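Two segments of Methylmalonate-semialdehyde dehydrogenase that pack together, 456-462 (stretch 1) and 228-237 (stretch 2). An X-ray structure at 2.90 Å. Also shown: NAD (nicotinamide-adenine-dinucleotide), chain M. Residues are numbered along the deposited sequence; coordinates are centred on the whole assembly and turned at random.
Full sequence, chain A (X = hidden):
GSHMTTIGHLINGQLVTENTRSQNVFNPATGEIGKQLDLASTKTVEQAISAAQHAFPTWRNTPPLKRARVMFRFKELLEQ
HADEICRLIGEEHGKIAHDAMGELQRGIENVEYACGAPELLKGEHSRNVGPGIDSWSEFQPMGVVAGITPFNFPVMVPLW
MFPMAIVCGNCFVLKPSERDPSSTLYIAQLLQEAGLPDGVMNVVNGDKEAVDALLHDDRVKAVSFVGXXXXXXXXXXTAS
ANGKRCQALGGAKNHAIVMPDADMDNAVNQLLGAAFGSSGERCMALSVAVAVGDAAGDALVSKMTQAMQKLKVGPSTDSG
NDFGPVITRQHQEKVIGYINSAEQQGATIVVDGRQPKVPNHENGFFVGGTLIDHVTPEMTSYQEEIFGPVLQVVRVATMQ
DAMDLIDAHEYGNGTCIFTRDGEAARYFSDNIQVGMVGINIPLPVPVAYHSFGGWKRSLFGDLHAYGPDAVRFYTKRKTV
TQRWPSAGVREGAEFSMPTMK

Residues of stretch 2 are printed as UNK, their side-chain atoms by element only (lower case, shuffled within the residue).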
# COMPACT_ATOMS: atom_id res chain seq x y z
N LYS A 456 0.38 15.61 21.16
CA LYS A 456 0.55 16.82 21.96
C LYS A 456 2.04 17.19 22.11
O LYS A 456 2.75 17.29 21.11
CB LYS A 456 -0.22 16.68 23.29
CG LYS A 456 -1.69 16.47 23.05
CD LYS A 456 -2.49 16.58 24.34
CE LYS A 456 -2.11 15.48 25.31
NZ LYS A 456 -3.18 15.23 26.33
N ARG A 457 2.50 17.36 23.35
CA ARG A 457 3.83 17.84 23.65
C ARG A 457 4.83 16.69 23.73
O ARG A 457 6.04 16.93 23.86
CB ARG A 457 3.81 18.57 24.98
CG ARG A 457 3.10 19.92 24.98
CD ARG A 457 4.06 21.09 24.75
NE ARG A 457 5.01 21.28 25.86
CZ ARG A 457 6.11 22.04 25.80
NH1 ARG A 457 6.43 22.71 24.70
NH2 ARG A 457 6.90 22.14 26.86
N SER A 458 4.35 15.45 23.68
CA SER A 458 5.24 14.28 23.63
C SER A 458 6.01 14.08 22.29
O SER A 458 6.92 13.26 22.21
CB SER A 458 4.45 12.99 23.98
OG SER A 458 3.87 13.05 25.28
N LEU A 459 5.61 14.81 21.25
CA LEU A 459 6.24 14.70 19.93
C LEU A 459 6.16 15.98 19.10
O LEU A 459 5.10 16.60 18.96
CB LEU A 459 5.57 13.56 19.16
CG LEU A 459 6.27 13.13 17.87
CD1 LEU A 459 6.10 11.65 17.66
CD2 LEU A 459 5.75 13.89 16.65
N PHE A 460 7.30 16.35 18.51
CA PHE A 460 7.36 17.46 17.59
C PHE A 460 7.68 16.92 16.20
O PHE A 460 8.70 16.27 15.99
CB PHE A 460 8.39 18.50 18.03
CG PHE A 460 8.13 19.07 19.40
CD1 PHE A 460 8.65 18.46 20.53
CD2 PHE A 460 7.40 20.22 19.57
CE1 PHE A 460 8.42 18.98 21.79
CE2 PHE A 460 7.16 20.75 20.83
CZ PHE A 460 7.67 20.13 21.94
N GLY A 461 6.77 17.17 15.26
CA GLY A 461 6.90 16.73 13.87
C GLY A 461 5.62 16.09 13.36
O GLY A 461 4.58 16.08 14.04
N ASP A 462 5.70 15.54 12.14
CA ASP A 462 4.59 14.83 11.50
C ASP A 462 4.88 13.39 11.07
O ASP A 462 3.97 12.72 10.57
CB ASP A 462 4.06 15.64 10.30
CG ASP A 462 5.15 16.06 9.32
OD1 ASP A 462 6.18 15.38 9.26
OD2 ASP A 462 4.99 17.09 8.63
N UNK A 228 13.87 14.27 26.38
CA UNK A 228 12.92 15.11 27.15
C UNK A 228 12.22 16.17 26.28
O UNK A 228 12.75 16.60 25.25
o UNK A 228 14.54 16.76 27.84
c UNK A 228 13.62 15.79 28.32
N UNK A 229 11.04 16.59 26.72
CA UNK A 229 10.27 17.58 25.97
C UNK A 229 11.03 18.90 25.84
O UNK A 229 11.13 19.44 24.73
c UNK A 229 8.12 18.92 25.86
c UNK A 229 8.85 17.79 26.55
o UNK A 229 8.08 16.60 26.34
N UNK A 230 11.58 19.42 26.96
CA UNK A 230 12.32 20.70 26.83
C UNK A 230 13.37 20.67 25.73
O UNK A 230 13.36 21.54 24.87
c UNK A 230 12.93 20.89 28.22
c UNK A 230 11.48 18.99 28.36
c UNK A 230 11.98 20.18 29.13
N UNK A 231 14.20 19.63 25.72
CA UNK A 231 15.28 19.48 24.72
C UNK A 231 14.74 19.09 23.34
O UNK A 231 15.26 19.54 22.32
c UNK A 231 16.86 18.76 26.56
c UNK A 231 17.42 18.23 24.16
c UNK A 231 17.46 20.16 26.69
c UNK A 231 16.30 18.41 25.17
N UNK A 232 13.72 18.25 23.29
CA UNK A 232 13.06 17.95 22.02
C UNK A 232 12.62 19.23 21.32
O UNK A 232 12.87 19.39 20.12
c UNK A 232 11.85 17.04 22.22
N UNK A 233 11.99 20.12 22.10
CA UNK A 233 11.54 21.43 21.61
C UNK A 233 12.68 22.27 21.10
O UNK A 233 12.54 22.92 20.08
c UNK A 233 10.83 22.20 22.71
c UNK A 233 9.39 24.18 23.33
c UNK A 233 9.97 23.35 22.20
o UNK A 233 8.52 25.03 23.05
o UNK A 233 9.79 24.03 24.51
N UNK A 234 13.79 22.27 21.84
CA UNK A 234 14.99 23.00 21.45
C UNK A 234 15.50 22.45 20.11
O UNK A 234 15.71 23.20 19.16
c UNK A 234 18.92 25.19 21.50
c UNK A 234 18.35 22.50 21.56
c UNK A 234 16.07 22.92 22.54
o UNK A 234 21.06 24.77 20.51
c UNK A 234 17.41 23.40 22.05
c UNK A 234 19.57 22.94 21.06
c UNK A 234 19.85 24.30 21.02
c UNK A 234 17.71 24.74 22.01
N UNK A 235 15.66 21.13 20.07
CA UNK A 235 16.21 20.44 18.88
C UNK A 235 15.33 20.67 17.66
O UNK A 235 15.83 21.00 16.60
c UNK A 235 17.25 18.51 20.20
c UNK A 235 16.33 18.90 19.04
c UNK A 235 16.83 18.27 17.75
c UNK A 235 18.73 18.65 19.93
N UNK A 236 14.01 20.49 17.83
CA UNK A 236 13.04 20.77 16.76
C UNK A 236 13.09 22.23 16.26
O UNK A 236 13.08 22.48 15.04
c UNK A 236 11.61 20.45 17.22
c UNK A 236 9.65 21.36 15.86
c UNK A 236 8.75 21.28 14.80
c UNK A 236 9.76 19.21 14.11
c UNK A 236 8.81 20.20 13.92
c UNK A 236 10.65 19.30 15.17
o UNK A 236 7.95 20.09 12.84
c UNK A 236 10.61 20.37 16.07
N UNK A 237 13.16 23.17 17.20
CA UNK A 237 13.18 24.58 16.86
C UNK A 237 14.43 24.90 16.08
O UNK A 237 14.35 25.44 14.98
c UNK A 237 12.86 26.92 17.77
c UNK A 237 12.71 27.82 18.99
n UNK A 237 11.62 27.37 19.85
c UNK A 237 11.77 26.79 21.05
n UNK A 237 12.98 26.60 21.61
n UNK A 237 10.67 26.44 21.70
c UNK A 237 13.10 25.45 18.11
PA NAD M . 17.52 14.51 27.42
O1A NAD M . 18.51 15.14 28.40
O2A NAD M . 16.20 15.18 27.08
O5B NAD M . 18.27 14.31 26.00
C5B NAD M . 19.04 13.15 25.66
C4B NAD M . 20.07 13.45 24.57
O4B NAD M . 20.10 14.85 24.28
C3B NAD M . 21.50 13.08 24.96
O3B NAD M . 22.12 12.46 23.83
C2B NAD M . 22.16 14.40 25.37
O2B NAD M . 23.54 14.60 25.05
C1B NAD M . 21.36 15.44 24.61
N9A NAD M . 21.17 16.71 25.38
C8A NAD M . 20.92 16.82 26.71
N7A NAD M . 20.79 18.11 27.07
C5A NAD M . 20.97 18.87 25.96
C6A NAD M . 20.97 20.33 25.65
N6A NAD M . 20.75 21.23 26.64
N1A NAD M . 21.20 20.71 24.37
C2A NAD M . 21.43 19.80 23.37
N3A NAD M . 21.44 18.46 23.57
C4A NAD M . 21.22 17.95 24.82
O3 NAD M . 17.19 12.98 27.91
PN NAD M . 17.96 12.06 29.03
O1N NAD M . 19.33 11.60 28.53
O2N NAD M . 17.83 12.61 30.46
O5D NAD M . 16.92 10.84 28.90
C5D NAD M . 15.64 10.90 29.55
C4D NAD M . 14.47 11.39 28.67
O4D NAD M . 14.15 10.53 27.56
C3D NAD M . 13.18 11.48 29.50
O3D NAD M . 12.87 12.84 29.81
C2D NAD M . 12.07 10.82 28.67
O2D NAD M . 10.88 11.62 28.62
C1D NAD M . 12.73 10.65 27.31
N1N NAD M . 12.24 9.54 26.50
C2N NAD M . 11.36 9.84 25.54
C3N NAD M . 10.86 8.84 24.71
C7N NAD M . 9.84 9.11 23.62
O7N NAD M . 8.77 9.70 23.81
N7N NAD M . 10.14 8.64 22.43
C4N NAD M . 11.30 7.53 24.88
C5N NAD M . 12.21 7.23 25.88
C6N NAD M . 12.68 8.27 26.69
O HOH W 1 6.30 19.05 10.37

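Position 228 carries one carbon and then one oxygen, an unbranched hydroxyl, so it is Ser 228. It touches nothing on stretch 1; it caps the helix that follows and grips the cofactor, with N 2.6 Å and OG a very short 2.4 Å from NAD O2A.

At 229 a single carbon bears one oxygen and one carbon. The oxygen lies 3.2 Å from Arg 457 O as hydrogen-bond donor, and the methyl sits over one face of the Arg 457 guanidinium. A beta-branched hydroxyl gives Thr 229, with CG2 3.6 Å from Arg 457 NH2.

Position 230 has three carbons closing a ring onto its own backbone N: Pro 230, in the first turn of the helix. Its CB points away from stretch 1.

Position 231 holds four carbons forked at the first, one arm two carbons long, which defines Ile 231. It also points away, and its CD1 comes within 3.5 Å of NAD N6A.

A lone carbon at 232 makes it Ala 232. Its CB points toward stretch 1 and lies 3.9 Å from Phe 460 CD1.

Position 233 has three carbons, the last carrying two oxygens: a carboxylate two carbons beyond CB, hence Glu 233. OE2 forms a long salt bridge, 3.5 Å, with Arg 457 NH1, near the guanidinium plane. Its CA stands 4.2 Å from the Phe 460 ring centroid, 19° off the normal, a CH-pi contact.

At 234 one carbon leads to a six-carbon ring bearing an oxygen, giving Tyr 234, which is out of reach of stretch 1.

Position 235 repeats the four-carbon fork of 231 and is Ile 235, likewise out of reach.

Position 236 again shows a six-carbon ring with an oxygen, so it is Tyr 236. Phe 460 CB lies 3.8 Å from its ring centroid, 21° off the normal, and Gly 461 CA is 3.7 Å from OH. A water 3.1 Å from Tyr 236 OH donates a weak bond to Asp 462 OD2 at 2.9 Å.

At 237, three carbons, a nitrogen and a carbon with two more nitrogens make a guanidinium: Arg 237. Its NH2 pairs with Glu 233 OE2 at 2.9 Å, so that carboxylate oxygen serves two arginines.

The contact works through Phe 460, whose ring packs against successive turns of the helix at Thr 229, Ala 232, Glu 233 and Tyr 236. Polar links from Arg 457 to Thr 229 and Glu 233 supplement this apolar packing.

Stretch 2 228-237: STPIAEYIYR
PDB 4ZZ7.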